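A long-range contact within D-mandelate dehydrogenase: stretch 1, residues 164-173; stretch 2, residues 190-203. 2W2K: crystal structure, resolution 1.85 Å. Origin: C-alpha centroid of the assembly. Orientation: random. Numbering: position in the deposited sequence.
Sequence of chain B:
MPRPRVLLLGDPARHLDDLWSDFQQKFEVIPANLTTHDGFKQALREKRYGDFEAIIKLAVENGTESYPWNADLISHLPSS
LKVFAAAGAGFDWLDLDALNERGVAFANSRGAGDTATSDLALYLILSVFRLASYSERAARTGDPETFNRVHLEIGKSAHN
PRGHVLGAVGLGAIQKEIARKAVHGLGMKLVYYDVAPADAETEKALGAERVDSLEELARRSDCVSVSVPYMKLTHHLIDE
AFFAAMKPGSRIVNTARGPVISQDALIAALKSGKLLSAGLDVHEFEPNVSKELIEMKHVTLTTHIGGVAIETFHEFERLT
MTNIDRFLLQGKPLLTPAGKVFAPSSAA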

ATOM      1  N   HIS B 164       0.351 -14.855  -7.054  1.00  7.38           N
ATOM      2  CA  HIS B 164       0.131 -14.339  -8.420  1.00  7.26           C
ATOM      3  C   HIS B 164       1.445 -13.827  -9.014  1.00  8.18           C
ATOM      4  O   HIS B 164       2.406 -13.569  -8.280  1.00  7.15           O
ATOM      5  N   VAL B 165       1.471 -13.648 -10.334  1.00  8.04           N
ATOM      6  CA  VAL B 165       2.706 -13.256 -11.045  1.00  6.65           C
ATOM      7  C   VAL B 165       2.802 -11.732 -11.238  1.00  6.16           C
ATOM      8  O   VAL B 165       1.895 -11.102 -11.799  1.00  6.80           O
ATOM      9  N   LEU B 166       3.897 -11.154 -10.762  1.00  6.09           N
ATOM     10  CA  LEU B 166       4.306  -9.786 -11.128  1.00  6.11           C
ATOM     11  C   LEU B 166       5.149  -9.838 -12.410  1.00  7.14           C
ATOM     12  O   LEU B 166       6.197 -10.508 -12.447  1.00  6.14           O
ATOM     13  N   GLY B 167       4.706  -9.143 -13.457  1.00  5.08           N
ATOM     14  CA  GLY B 167       5.524  -9.032 -14.687  1.00  6.10           C
ATOM     15  C   GLY B 167       6.269  -7.703 -14.772  1.00  9.02           C
ATOM     16  O   GLY B 167       5.649  -6.633 -14.997  1.00  7.80           O
ATOM     17  N   ALA B 168       7.590  -7.760 -14.595  1.00  5.32           N
ATOM     18  CA  ALA B 168       8.425  -6.558 -14.596  1.00  7.25           C
ATOM     19  C   ALA B 168       8.855  -6.208 -16.018  1.00  9.89           C
ATOM     20  O   ALA B 168       9.491  -7.026 -16.699  1.00 10.42           O
ATOM     21  N   VAL B 169       8.512  -4.994 -16.453  1.00  7.50           N
ATOM     22  CA  VAL B 169       9.024  -4.423 -17.706  1.00  5.52           C
ATOM     23  C   VAL B 169      10.185  -3.512 -17.283  1.00  8.87           C
ATOM     24  O   VAL B 169       9.956  -2.401 -16.751  1.00  8.27           O
ATOM     25  N   GLY B 170      11.415  -4.005 -17.485  1.00  7.08           N
ATOM     26  CA  GLY B 170      12.622  -3.382 -16.921  1.00  9.48           C
ATOM     27  C   GLY B 170      12.986  -4.007 -15.578  1.00  9.94           C
ATOM     28  O   GLY B 170      12.094  -4.296 -14.788  1.00  8.83           O
ATOM     29  N   LEU B 171      14.280  -4.252 -15.328  1.00  7.13           N
ATOM     30  CA  LEU B 171      14.723  -4.777 -14.007  1.00  9.19           C
ATOM     31  C   LEU B 171      15.981  -4.038 -13.496  1.00  8.99           C
ATOM     32  O   LEU B 171      16.965  -4.647 -13.048  1.00  8.67           O
ATOM     33  N   GLY B 172      15.904  -2.704 -13.557  1.00  9.04           N
ATOM     34  CA  GLY B 172      16.914  -1.796 -13.021  1.00  8.91           C
ATOM     35  C   GLY B 172      16.791  -1.576 -11.517  1.00  9.80           C
ATOM     36  O   GLY B 172      16.055  -2.312 -10.833  1.00  8.17           O
ATOM     37  N   ALA B 173      17.485  -0.554 -10.999  1.00  5.93           N
ATOM     38  CA  ALA B 173      17.602  -0.399  -9.533  1.00  7.28           C
ATOM     39  C   ALA B 173      16.252  -0.277  -8.792  1.00  7.49           C
ATOM     40  O   ALA B 173      16.027  -0.955  -7.770  1.00  8.09           O
ATOM     41  N   LEU B 190       7.957 -13.813  -9.678  1.00 10.32           N
ATOM     42  CA  LEU B 190       8.515 -12.805 -10.610  1.00 10.66           C
ATOM     43  C   LEU B 190       8.860 -13.370 -12.004  1.00 10.78           C
ATOM     44  O   LEU B 190       9.591 -14.358 -12.105  1.00 10.83           O
ATOM     45  N   VAL B 191       8.317 -12.735 -13.047  1.00  8.87           N
ATOM     46  CA  VAL B 191       8.763 -12.937 -14.463  1.00 10.37           C
ATOM     47  C   VAL B 191       9.189 -11.566 -14.998  1.00  8.52           C
ATOM     48  O   VAL B 191       8.559 -10.544 -14.644  1.00  6.32           O
ATOM     49  N   TYR B 192      10.265 -11.511 -15.795  1.00  6.76           N
ATOM     50  CA  TYR B 192      10.751 -10.198 -16.306  1.00  7.79           C
ATOM     51  C   TYR B 192      11.214 -10.140 -17.763  1.00 10.55           C
ATOM     52  O   TYR B 192      11.684 -11.146 -18.321  1.00  9.85           O
ATOM     53  N   TYR B 193      11.084  -8.945 -18.345  1.00  7.61           N
ATOM     54  CA  TYR B 193      11.772  -8.568 -19.598  1.00 10.25           C
ATOM     55  C   TYR B 193      12.764  -7.422 -19.310  1.00 11.19           C
ATOM     56  O   TYR B 193      12.399  -6.431 -18.650  1.00  8.52           O
ATOM     57  N   ASP B 194      14.012  -7.564 -19.791  1.00 10.81           N
ATOM     58  CA  ASP B 194      14.950  -6.417 -19.864  1.00 13.97           C
ATOM     59  C   ASP B 194      15.966  -6.562 -20.989  1.00 16.10           C
ATOM     60  O   ASP B 194      16.234  -7.672 -21.473  1.00 15.80           O
ATOM     61  N   VAL B 195      16.538  -5.432 -21.397  1.00 18.77           N
ATOM     62  CA  VAL B 195      17.548  -5.422 -22.463  1.00 18.36           C
ATOM     63  C   VAL B 195      18.824  -6.213 -22.081  1.00 20.07           C
ATOM     64  O   VAL B 195      19.541  -6.692 -22.956  1.00 23.76           O
ATOM     65  N   ALA B 196      19.105  -6.355 -20.787  1.00 19.39           N
ATOM     66  CA  ALA B 196      20.264  -7.118 -20.327  1.00 22.49           C
ATOM     67  C   ALA B 196      19.836  -8.140 -19.273  1.00 24.12           C
ATOM     68  O   ALA B 196      18.867  -7.891 -18.548  1.00 21.79           O
ATOM     69  N   PRO B 197      20.549  -9.291 -19.171  1.00 25.47           N
ATOM     70  CA  PRO B 197      20.191 -10.261 -18.136  1.00 25.66           C
ATOM     71  C   PRO B 197      20.512  -9.739 -16.740  1.00 29.33           C
ATOM     72  O   PRO B 197      21.486  -9.002 -16.572  1.00 26.19           O
ATOM     73  N   ALA B 198      19.687 -10.111 -15.759  1.00 28.81           N
ATOM     74  CA  ALA B 198      19.957  -9.810 -14.366  1.00 29.55           C
ATOM     75  C   ALA B 198      21.188 -10.588 -13.917  1.00 30.69           C
ATOM     76  O   ALA B 198      21.427 -11.715 -14.361  1.00 28.26           O
ATOM     77  N   ASP B 199      21.966  -9.993 -13.023  1.00 34.32           N
ATOM     78  CA  ASP B 199      23.109 -10.691 -12.452  1.00 37.13           C
ATOM     79  C   ASP B 199      22.645 -11.996 -11.799  1.00 37.59           C
ATOM     80  O   ASP B 199      21.491 -12.110 -11.360  1.00 33.86           O
ATOM     81  N   ALA B 200      23.548 -12.973 -11.735  1.00 37.17           N
ATOM     82  CA  ALA B 200      23.220 -14.301 -11.214  1.00 35.57           C
ATOM     83  C   ALA B 200      22.679 -14.257  -9.779  1.00 35.37           C
ATOM     84  O   ALA B 200      21.893 -15.117  -9.385  1.00 32.52           O
ATOM     85  N   GLU B 201      23.078 -13.235  -9.024  1.00 34.36           N
ATOM     86  CA  GLU B 201      22.637 -13.068  -7.636  1.00 35.59           C
ATOM     87  C   GLU B 201      21.248 -12.437  -7.504  1.00 33.73           C
ATOM     88  O   GLU B 201      20.494 -12.798  -6.587  1.00 33.19           O
ATOM     89  N   THR B 202      20.921 -11.487  -8.387  1.00 27.23           N
ATOM     90  CA  THR B 202      19.554 -10.943  -8.449  1.00 26.98           C
ATOM     91  C   THR B 202      18.577 -12.073  -8.802  1.00 25.23           C
ATOM     92  O   THR B 202      17.540 -12.228  -8.150  1.00 23.89           O
ATOM     93  N   GLU B 203      18.921 -12.871  -9.819  1.00 21.74           N
ATOM     94  CA  GLU B 203      18.039 -13.953 -10.264  1.00 22.77           C
ATOM     95  C   GLU B 203      17.774 -14.979  -9.167  1.00 22.35           C
ATOM     96  O   GLU B 203      16.620 -15.352  -8.942  1.00 20.02           O
TER

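Two neighbouring parallel strands, 165-169 and 190-193, are joined by backbone hydrogen bonds, and past their C-terminal ends Leu 171 and Asp 194 extend the contact with side chains. The ladder runs through Val 191 N to Leu 166 O (3.1 Å), Ala 168 N to Val 191 O (2.9 Å), Tyr 193 N to Ala 168 O (3.0 Å) and Gly 170 N to Tyr 193 O (2.9 Å).

Side chains alternate between the two faces of the sheet. Leu 166, Ala 168, Leu 190 and Tyr 192 share one face. Both leucines have chi1 t and chi2 p. The end of Leu 190 comes nearer the first strand, and its CD1 lies 4.3 Å from Leu 166 CD2 and 4.1 Å from Ala 168 CB. Ala 168 CB also meets Tyr 192 CB at 4.0 Å. The other face carries Val 169, Val 191 and Tyr 193, all chi1 t. Val 191 CG2 reaches Val 165 CG1 at 3.8 Å; Val 165 is also t.

Leu 171 (chi1 t, chi2 p) points toward the second stretch and has the largest covered area of any residue here. Its CD2 sits over one face of the Tyr 192 ring, 3.8 Å from the ring centroid, in a CH-pi contact. The same CD2 lies 3.9 Å from Ala 198 CB and 4.1 Å from Thr 202 CG2.

Tyr 192 has chi1 p. Its OH donates to Glu 203 OE1 (2.6 Å) and accepts from Ala 198 N (3.0 Å). These bonds tie the ring to the segment that also packs on Leu 171.

Asp 194 supplies the side-chain hydrogen bond across the stretches. Its chi1 is -146°, between wells. Asp 194 OD2 accepts from Leu 171 N at 2.8 Å, while Asp 194 OD1 accepts from Val 195 N at 2.9 Å.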

ATOM      1  CB  HIS B 164      -0.929 -13.225  -8.448  1.00  6.29           C
ATOM      2  CG  HIS B 164      -2.311 -13.688  -8.072  1.00  6.56           C
ATOM      3  ND1 HIS B 164      -2.759 -13.715  -6.767  1.00 11.22           N
ATOM      4  CD2 HIS B 164      -3.350 -14.107  -8.835  1.00 14.18           C
ATOM      5  CE1 HIS B 164      -4.006 -14.156  -6.740  1.00 13.48           C
ATOM      6  NE2 HIS B 164      -4.383 -14.414  -7.980  1.00 15.17           N
ATOM      7  CB  VAL B 165       2.777 -13.957 -12.440  1.00  9.56           C
ATOM      8  CG1 VAL B 165       3.989 -13.431 -13.312  1.00  7.39           C
ATOM      9  CG2 VAL B 165       2.821 -15.488 -12.282  1.00  9.68           C
ATOM     10  CB  LEU B 166       5.125  -9.145  -9.999  1.00  8.36           C
ATOM     11  CG  LEU B 166       5.556  -7.686 -10.161  1.00  4.93           C
ATOM     12  CD1 LEU B 166       4.283  -6.786 -10.152  1.00  7.12           C
ATOM     13  CD2 LEU B 166       6.570  -7.273  -9.069  1.00 10.79           C
ATOM     14  CB  ALA B 168       9.644  -6.763 -13.729  1.00  5.80           C
ATOM     15  CB  VAL B 169       7.920  -3.617 -18.451  1.00  6.45           C
ATOM     16  CG1 VAL B 169       8.515  -2.838 -19.705  1.00  6.64           C
ATOM     17  CG2 VAL B 169       6.793  -4.556 -18.879  1.00  9.88           C
ATOM     18  CB  LEU B 171      14.890  -6.320 -13.998  1.00 13.11           C
ATOM     19  CG  LEU B 171      15.077  -7.029 -12.629  1.00  8.50           C
ATOM     20  CD1 LEU B 171      13.900  -6.707 -11.649  1.00  6.33           C
ATOM     21  CD2 LEU B 171      15.286  -8.558 -12.730  1.00 10.52           C
ATOM     22  CB  ALA B 173      18.533   0.762  -9.192  1.00  9.97           C
ATOM     23  CB  LEU B 190       9.776 -12.121 -10.017  1.00 10.39           C
ATOM     24  CG  LEU B 190      10.431 -10.996 -10.864  1.00 12.65           C
ATOM     25  CD1 LEU B 190       9.534  -9.750 -10.992  1.00 19.91           C
ATOM     26  CD2 LEU B 190      11.804 -10.608 -10.296  1.00 15.25           C
ATOM     27  CB  VAL B 191       7.652 -13.572 -15.340  1.00 11.88           C
ATOM     28  CG1 VAL B 191       8.132 -13.797 -16.793  1.00 13.89           C
ATOM     29  CG2 VAL B 191       7.214 -14.924 -14.733  1.00 10.65           C
ATOM     30  CB  TYR B 192      11.863  -9.618 -15.398  1.00  8.97           C
ATOM     31  CG  TYR B 192      13.279 -10.204 -15.593  1.00  7.68           C
ATOM     32  CD1 TYR B 192      14.256  -9.493 -16.316  1.00 11.31           C
ATOM     33  CD2 TYR B 192      13.650 -11.429 -15.019  1.00 11.08           C
ATOM     34  CE1 TYR B 192      15.557  -9.994 -16.496  1.00 10.32           C
ATOM     35  CE2 TYR B 192      14.966 -11.959 -15.211  1.00 12.52           C
ATOM     36  CZ  TYR B 192      15.910 -11.224 -15.944  1.00 15.66           C
ATOM     37  OH  TYR B 192      17.213 -11.691 -16.136  1.00 12.96           O
ATOM     38  CB  TYR B 193      10.788  -8.159 -20.728  1.00 10.47           C
ATOM     39  CG  TYR B 193      11.540  -7.509 -21.881  1.00  9.21           C
ATOM     40  CD1 TYR B 193      12.050  -8.272 -22.919  1.00 10.07           C
ATOM     41  CD2 TYR B 193      11.842  -6.147 -21.854  1.00 16.93           C
ATOM     42  CE1 TYR B 193      12.836  -7.689 -23.936  1.00 16.56           C
ATOM     43  CE2 TYR B 193      12.611  -5.555 -22.857  1.00 19.12           C
ATOM     44  CZ  TYR B 193      13.093  -6.321 -23.898  1.00 15.87           C
ATOM     45  OH  TYR B 193      13.874  -5.716 -24.877  1.00 17.46           O
ATOM     46  CB  ASP B 194      15.685  -6.165 -18.546  1.00 14.79           C
ATOM     47  CG  ASP B 194      15.949  -4.650 -18.306  1.00 23.10           C
ATOM     48  OD1 ASP B 194      15.671  -3.803 -19.209  1.00 24.47           O
ATOM     49  OD2 ASP B 194      16.382  -4.302 -17.198  1.00 13.85           O
ATOM     50  CB  VAL B 195      17.871  -3.969 -22.913  1.00 17.32           C
ATOM     51  CG1 VAL B 195      16.638  -3.322 -23.508  1.00 13.16           C
ATOM     52  CG2 VAL B 195      18.385  -3.126 -21.742  1.00 18.87           C
ATOM     53  CB  ALA B 196      21.330  -6.167 -19.768  1.00 24.79           C
ATOM     54  CB  PRO B 197      21.083 -11.467 -18.454  1.00 29.54           C
ATOM     55  CG  PRO B 197      22.262 -10.894 -19.158  1.00 29.23           C
ATOM     56  CD  PRO B 197      21.695  -9.756 -19.980  1.00 27.01           C
ATOM     57  CB  ALA B 198      18.766 -10.182 -13.506  1.00 29.92           C
ATOM     58  CB  ASP B 199      23.824  -9.801 -11.435  1.00 39.98           C
ATOM     59  CG  ASP B 199      22.911  -9.367 -10.301  1.00 42.19           C
ATOM     60  OD1 ASP B 199      22.786 -10.122  -9.317  1.00 48.07           O
ATOM     61  OD2 ASP B 199      22.325  -8.269 -10.395  1.00 48.89           O
ATOM     62  CB  ALA B 200      24.429 -15.218 -11.307  1.00 37.84           C
ATOM     63  CB  GLU B 201      23.674 -12.273  -6.830  1.00 37.08           C
ATOM     64  CG  GLU B 201      25.003 -13.020  -6.644  1.00 44.21           C
ATOM     65  CD  GLU B 201      24.819 -14.393  -6.000  1.00 44.74           C
ATOM     66  OE1 GLU B 201      24.154 -14.476  -4.942  1.00 51.23           O
ATOM     67  OE2 GLU B 201      25.330 -15.387  -6.559  1.00 42.88           O
ATOM     68  CB  THR B 202      19.417  -9.742  -9.451  1.00 28.75           C
ATOM     69  OG1 THR B 202      20.097  -8.587  -8.931  1.00 32.15           O
ATOM     70  CG2 THR B 202      17.958  -9.371  -9.686  1.00 26.78           C
ATOM     71  CB  GLU B 203      18.529 -14.612 -11.572  1.00 24.03           C
ATOM     72  CG  GLU B 203      18.145 -13.796 -12.819  1.00 24.01           C
ATOM     73  CD  GLU B 203      18.106 -14.618 -14.118  1.00 29.58           C
ATOM     74  OE1 GLU B 203      17.777 -14.043 -15.186  1.00 23.56           O
ATOM     75  OE2 GLU B 203      18.397 -15.838 -14.071  1.00 39.63           O
TER